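PDB 3NI7: bacterial regulatory proteins, TetR family from Nitrosomonas europaea, which probably binds DNA through an N-terminal helix-turn-helix domain and acts as a transcriptional regulator. Local coordinates for residues T23-A35 with I44-D56. Numbering follows the deposited sequence.
Sequences TSWEAVRLYDIAA and IRLYFREKDELID
The indole of W25 lies with one face over the aliphatic end of K51: CE of K51 sits above the five-membered ring, 4.0 Å from its centroid, as a CH-pi contact. The ammonium follows as a cation-pi partner, NZ of K51 standing 4.6 Å from the same centroid and only 5° off the ring normal. At the indole edge, near its plane, CB of L54 packs against CH2 of W25, while CG1 of I55 meets CZ2 of W25 obliquely at 3.6 Å. Within 44-56, CD2 of L54 lies over the centre of one F48 ring face, with CB of E53 at its edge. With CG anti to the backbone N (chi1 174°), W25 swings its ring back toward helix 51-69. From over the ring, the same NZ of K51 reaches the W25-V28 type I turn and donates to O of W25 at 2.7 Å, tilted 33° from the carbonyl plane. V28 N of the turn reaches that oxygen from the opposite face, and O of V28 takes a weak second bond from K51. The guanidinium of R29 bonds in its own plane to O of E26, 2.6 Å from NH1 of R29. NH1 of R29 also comes within 3.5 Å of NZ of K51, two positive groups gathered at the carbonyl oxygens of the turn. Cut back to an alanine, K51 would lose its ammonium, and the indole face and the carbonyl oxygens of W25 and V28 would probably be left without that partner. On the helix 30-36 side of the turn, CD1 of L30 meets CD1 of L54 at 3.9 Å, and CB of A34 rests on CG1 of I44. The contact ties the turn leading into the predicted helix-turn-helix, and its helix 30-36, to the start of helix 51-69; helix 7-22 backs I33 and F48, and M105 of helix 99-108 packs on W25 and I55.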
loop_
_atom_site.group_PDB
_atom_site.type_symbol
_atom_site.label_atom_id
_atom_site.label_comp_id
_atom_site.label_asym_id
_atom_site.label_seq_id
_atom_site.Cartn_x
_atom_site.Cartn_y
_atom_site.Cartn_z
ATOM N N THR A 23 26.624 3.799 4.296
ATOM C CA THR A 23 26.199 4.540 5.473
ATOM C C THR A 23 24.716 4.446 5.733
ATOM O O THR A 23 24.302 3.582 6.469
ATOM C CB THR A 23 26.650 5.996 5.373
ATOM O OG1 THR A 23 26.035 6.612 4.237
ATOM C CG2 THR A 23 28.084 5.988 5.186
ATOM N N SER A 24 23.953 5.364 5.174
ATOM C CA SER A 24 22.527 5.233 5.024
ATOM C C SER A 24 22.132 6.286 3.989
ATOM O O SER A 24 22.968 7.033 3.496
ATOM C CB SER A 24 21.716 5.423 6.311
ATOM O OG SER A 24 21.969 6.669 6.903
ATOM N N TRP A 25 20.859 6.307 3.635
ATOM C CA TRP A 25 20.290 7.305 2.763
ATOM C C TRP A 25 20.257 8.644 3.502
ATOM O O TRP A 25 20.855 9.653 3.032
ATOM C CB TRP A 25 18.877 6.882 2.349
ATOM C CG TRP A 25 18.169 7.885 1.590
ATOM C CD1 TRP A 25 17.050 8.549 1.959
ATOM C CD2 TRP A 25 18.542 8.385 0.317
ATOM N NE1 TRP A 25 16.695 9.442 0.982
ATOM C CE2 TRP A 25 17.607 9.366 -0.032
ATOM C CE3 TRP A 25 19.586 8.101 -0.562
ATOM C CZ2 TRP A 25 17.684 10.066 -1.220
ATOM C CZ3 TRP A 25 19.668 8.801 -1.747
ATOM C CH2 TRP A 25 18.734 9.771 -2.065
ATOM N N GLU A 26 19.587 8.671 4.656
ATOM C CA GLU A 26 19.538 9.883 5.503
ATOM C C GLU A 26 20.876 10.602 5.605
ATOM O O GLU A 26 20.938 11.811 5.490
ATOM C CB GLU A 26 19.098 9.541 6.907
ATOM C CG GLU A 26 19.007 10.732 7.823
ATOM C CD GLU A 26 19.577 10.446 9.195
ATOM O OE1 GLU A 26 19.197 9.399 9.803
ATOM O OE2 GLU A 26 20.397 11.288 9.658
ATOM N N ALA A 27 21.943 9.841 5.795
ATOM C CA ALA A 27 23.300 10.377 5.889
ATOM C C ALA A 27 23.834 11.016 4.590
ATOM O O ALA A 27 24.869 11.749 4.614
ATOM C CB ALA A 27 24.244 9.282 6.325
ATOM N N VAL A 28 23.156 10.765 3.468
ATOM C CA VAL A 28 23.716 11.172 2.188
ATOM C C VAL A 28 23.536 12.666 1.927
ATOM O O VAL A 28 22.405 13.159 1.894
ATOM C CB VAL A 28 23.068 10.458 1.014
ATOM C CG1 VAL A 28 23.543 11.111 -0.291
ATOM C CG2 VAL A 28 23.384 8.996 1.033
ATOM N N ARG A 29 24.654 13.368 1.734
ATOM C CA ARG A 29 24.664 14.776 1.304
ATOM C C ARG A 29 25.272 14.937 -0.090
ATOM O O ARG A 29 26.093 14.119 -0.525
ATOM C CB ARG A 29 25.474 15.618 2.278
ATOM C CG ARG A 29 24.968 15.637 3.689
ATOM C CD ARG A 29 23.591 16.268 3.805
ATOM N NE ARG A 29 23.062 16.028 5.145
ATOM C CZ ARG A 29 22.555 14.876 5.575
ATOM N NH1 ARG A 29 22.469 13.828 4.760
ATOM N NH2 ARG A 29 22.121 14.775 6.831
ATOM N N LEU A 30 24.861 15.996 -0.778
ATOM C CA LEU A 30 25.341 16.284 -2.123
ATOM C C LEU A 30 26.842 16.551 -2.145
ATOM O O LEU A 30 27.541 16.116 -3.060
ATOM C CB LEU A 30 24.591 17.482 -2.710
ATOM C CG LEU A 30 23.321 17.176 -3.504
ATOM C CD1 LEU A 30 23.189 15.684 -3.756
ATOM C CD2 LEU A 30 22.095 17.712 -2.781
ATOM N N TYR A 31 27.333 17.270 -1.142
ATOM C CA TYR A 31 28.750 17.600 -1.083
ATOM C C TYR A 31 29.568 16.319 -1.059
ATOM O O TYR A 31 30.614 16.225 -1.699
ATOM C CB TYR A 31 29.056 18.438 0.157
ATOM N N ASP A 32 29.080 15.331 -0.318
ATOM C CA ASP A 32 29.752 14.043 -0.226
ATOM C C ASP A 32 29.797 13.377 -1.597
ATOM O O ASP A 32 30.800 12.767 -1.967
ATOM C CB ASP A 32 29.042 13.138 0.780
ATOM C CG ASP A 32 29.310 13.541 2.216
ATOM O OD1 ASP A 32 30.454 13.938 2.520
ATOM O OD2 ASP A 32 28.376 13.463 3.042
ATOM N N ILE A 33 28.706 13.496 -2.348
ATOM C CA ILE A 33 28.630 12.893 -3.682
ATOM C C ILE A 33 29.714 13.537 -4.513
ATOM O O ILE A 33 30.461 12.866 -5.240
ATOM C CB ILE A 33 27.252 13.130 -4.358
ATOM C CG1 ILE A 33 26.117 12.483 -3.560
ATOM C CG2 ILE A 33 27.262 12.561 -5.741
ATOM C CD1 ILE A 33 24.812 12.574 -4.204
ATOM N N ALA A 34 29.759 14.864 -4.380
ATOM C CA ALA A 34 30.770 15.735 -5.031
ATOM C C ALA A 34 32.151 15.212 -4.676
ATOM O O ALA A 34 33.016 15.021 -5.553
ATOM C CB ALA A 34 30.600 17.202 -4.586
ATOM N N ALA A 35 32.329 14.978 -3.377
ATOM C CA ALA A 35 33.624 14.623 -2.838
ATOM C C ALA A 35 33.944 13.264 -3.448
ATOM O O ALA A 35 34.975 13.146 -4.105
ATOM C CB ALA A 35 33.589 14.588 -1.329
ATOM N N ILE A 44 27.557 19.254 -9.166
ATOM C CA ILE A 44 26.449 18.360 -8.843
ATOM C C ILE A 44 25.099 19.066 -8.945
ATOM O O ILE A 44 24.132 18.509 -9.463
ATOM C CB ILE A 44 26.579 17.800 -7.433
ATOM C CG1 ILE A 44 27.828 16.934 -7.328
ATOM C CG2 ILE A 44 25.386 16.958 -7.112
ATOM C CD1 ILE A 44 28.113 16.132 -8.594
ATOM N N ARG A 45 25.044 20.312 -8.488
ATOM C CA ARG A 45 23.783 20.967 -8.374
ATOM C C ARG A 45 23.267 21.393 -9.740
ATOM O O ARG A 45 22.092 21.679 -9.858
ATOM C CB ARG A 45 23.855 22.110 -7.373
ATOM C CG ARG A 45 23.919 21.658 -5.923
ATOM C CD ARG A 45 23.741 22.777 -4.886
ATOM N NE ARG A 45 22.565 23.633 -5.136
ATOM C CZ ARG A 45 21.386 23.559 -4.509
ATOM N NH1 ARG A 45 21.165 22.652 -3.550
ATOM N NH2 ARG A 45 20.393 24.384 -4.863
ATOM N N LEU A 46 24.100 21.384 -10.778
ATOM C CA LEU A 46 23.575 21.544 -12.132
ATOM C C LEU A 46 22.502 20.464 -12.382
ATOM O O LEU A 46 21.427 20.733 -12.902
ATOM C CB LEU A 46 24.674 21.400 -13.171
ATOM C CG LEU A 46 25.608 22.594 -13.451
ATOM C CD1 LEU A 46 26.844 22.122 -14.230
ATOM C CD2 LEU A 46 24.967 23.787 -14.200
ATOM N N TYR A 47 22.815 19.232 -11.977
ATOM C CA TYR A 47 21.957 18.087 -12.205
ATOM C C TYR A 47 20.933 17.926 -11.128
ATOM O O TYR A 47 19.796 17.706 -11.410
ATOM C CB TYR A 47 22.784 16.819 -12.267
ATOM C CG TYR A 47 23.727 16.870 -13.406
ATOM C CD1 TYR A 47 23.331 16.475 -14.672
ATOM C CD2 TYR A 47 24.980 17.358 -13.241
ATOM C CE1 TYR A 47 24.165 16.545 -15.745
ATOM C CE2 TYR A 47 25.844 17.409 -14.298
ATOM C CZ TYR A 47 25.418 17.007 -15.569
ATOM O OH TYR A 47 26.235 17.082 -16.686
ATOM N N PHE A 48 21.344 17.991 -9.887
ATOM C CA PHE A 48 20.430 17.793 -8.764
ATOM C C PHE A 48 20.551 18.926 -7.753
ATOM O O PHE A 48 21.612 19.125 -7.146
ATOM C CB PHE A 48 20.703 16.437 -8.072
ATOM C CG PHE A 48 20.575 15.256 -8.998
ATOM C CD1 PHE A 48 21.668 14.738 -9.631
ATOM C CD2 PHE A 48 19.337 14.719 -9.288
ATOM C CE1 PHE A 48 21.529 13.685 -10.520
ATOM C CE2 PHE A 48 19.197 13.700 -10.190
ATOM C CZ PHE A 48 20.292 13.175 -10.804
ATOM N N ARG A 49 19.476 19.672 -7.566
ATOM C CA ARG A 49 19.463 20.735 -6.565
ATOM C C ARG A 49 18.995 20.252 -5.186
ATOM O O ARG A 49 19.217 20.936 -4.191
ATOM C CB ARG A 49 18.592 21.892 -7.070
ATOM C CG ARG A 49 19.145 22.482 -8.367
ATOM C CD ARG A 49 18.360 23.588 -8.848
ATOM N NE ARG A 49 18.660 24.797 -8.091
ATOM C CZ ARG A 49 17.859 25.358 -7.184
ATOM N NH1 ARG A 49 16.687 24.811 -6.871
ATOM N NH2 ARG A 49 18.232 26.490 -6.587
ATOM N N GLU A 50 18.371 19.065 -5.136
ATOM C CA GLU A 50 17.780 18.486 -3.900
ATOM C C GLU A 50 17.954 16.983 -3.844
ATOM O O GLU A 50 18.066 16.334 -4.868
ATOM C CB GLU A 50 16.278 18.760 -3.826
ATOM C CG GLU A 50 15.854 20.097 -3.239
ATOM C CD GLU A 50 14.316 20.223 -3.127
ATOM O OE1 GLU A 50 13.625 19.197 -2.946
ATOM O OE2 GLU A 50 13.786 21.348 -3.222
ATOM N N LYS A 51 17.927 16.440 -2.639
ATOM C CA LYS A 51 18.093 15.010 -2.411
ATOM C C LYS A 51 16.900 14.207 -3.009
ATOM O O LYS A 51 17.066 13.161 -3.660
ATOM C CB LYS A 51 18.239 14.790 -0.901
ATOM C CG LYS A 51 19.163 13.662 -0.491
ATOM C CD LYS A 51 19.364 13.661 1.033
ATOM C CE LYS A 51 19.504 12.233 1.585
ATOM N NZ LYS A 51 19.851 12.205 3.034
ATOM N N ASP A 52 15.688 14.710 -2.826
ATOM C CA ASP A 52 14.529 14.102 -3.487
ATOM C C ASP A 52 14.815 13.890 -4.957
ATOM O O ASP A 52 14.587 12.864 -5.458
ATOM C CB ASP A 52 13.308 15.034 -3.433
ATOM C CG ASP A 52 12.668 15.107 -2.057
ATOM O OD1 ASP A 52 12.388 14.013 -1.491
ATOM O OD2 ASP A 52 12.430 16.263 -1.574
ATOM N N GLU A 53 15.283 14.906 -5.664
ATOM C CA GLU A 53 15.417 14.811 -7.118
ATOM C C GLU A 53 16.100 13.523 -7.500
ATOM O O GLU A 53 15.846 13.016 -8.580
ATOM C CB GLU A 53 16.150 16.033 -7.696
ATOM C CG GLU A 53 15.287 17.285 -7.721
ATOM C CD GLU A 53 16.001 18.532 -8.278
ATOM O OE1 GLU A 53 17.150 18.428 -8.803
ATOM O OE2 GLU A 53 15.410 19.655 -8.173
ATOM N N LEU A 54 16.956 13.003 -6.611
ATOM C CA LEU A 54 17.677 11.738 -6.836
ATOM C C LEU A 54 16.780 10.474 -6.761
ATOM O O LEU A 54 16.926 9.499 -7.518
ATOM C CB LEU A 54 18.830 11.614 -5.829
ATOM C CG LEU A 54 19.994 12.630 -5.906
ATOM C CD1 LEU A 54 20.615 12.842 -4.534
ATOM C CD2 LEU A 54 21.041 12.134 -6.876
ATOM N N ILE A 55 15.861 10.495 -5.810
ATOM C CA ILE A 55 14.887 9.457 -5.684
ATOM C C ILE A 55 14.156 9.342 -7.014
ATOM O O ILE A 55 14.052 8.236 -7.608
ATOM C CB ILE A 55 13.907 9.706 -4.531
ATOM C CG1 ILE A 55 14.689 9.906 -3.227
ATOM C CG2 ILE A 55 12.890 8.491 -4.414
ATOM C CD1 ILE A 55 13.867 9.907 -1.978
ATOM N N ASP A 56 13.681 10.480 -7.505
ATOM C CA ASP A 56 13.095 10.511 -8.834
ATOM C C ASP A 56 13.943 9.769 -9.857
ATOM O O ASP A 56 13.437 8.806 -10.473
ATOM C CB ASP A 56 12.864 11.939 -9.317
ATOM C CG ASP A 56 11.426 12.328 -9.225
ATOM O OD1 ASP A 56 10.612 11.376 -9.084
ATOM O OD2 ASP A 56 11.096 13.557 -9.305
#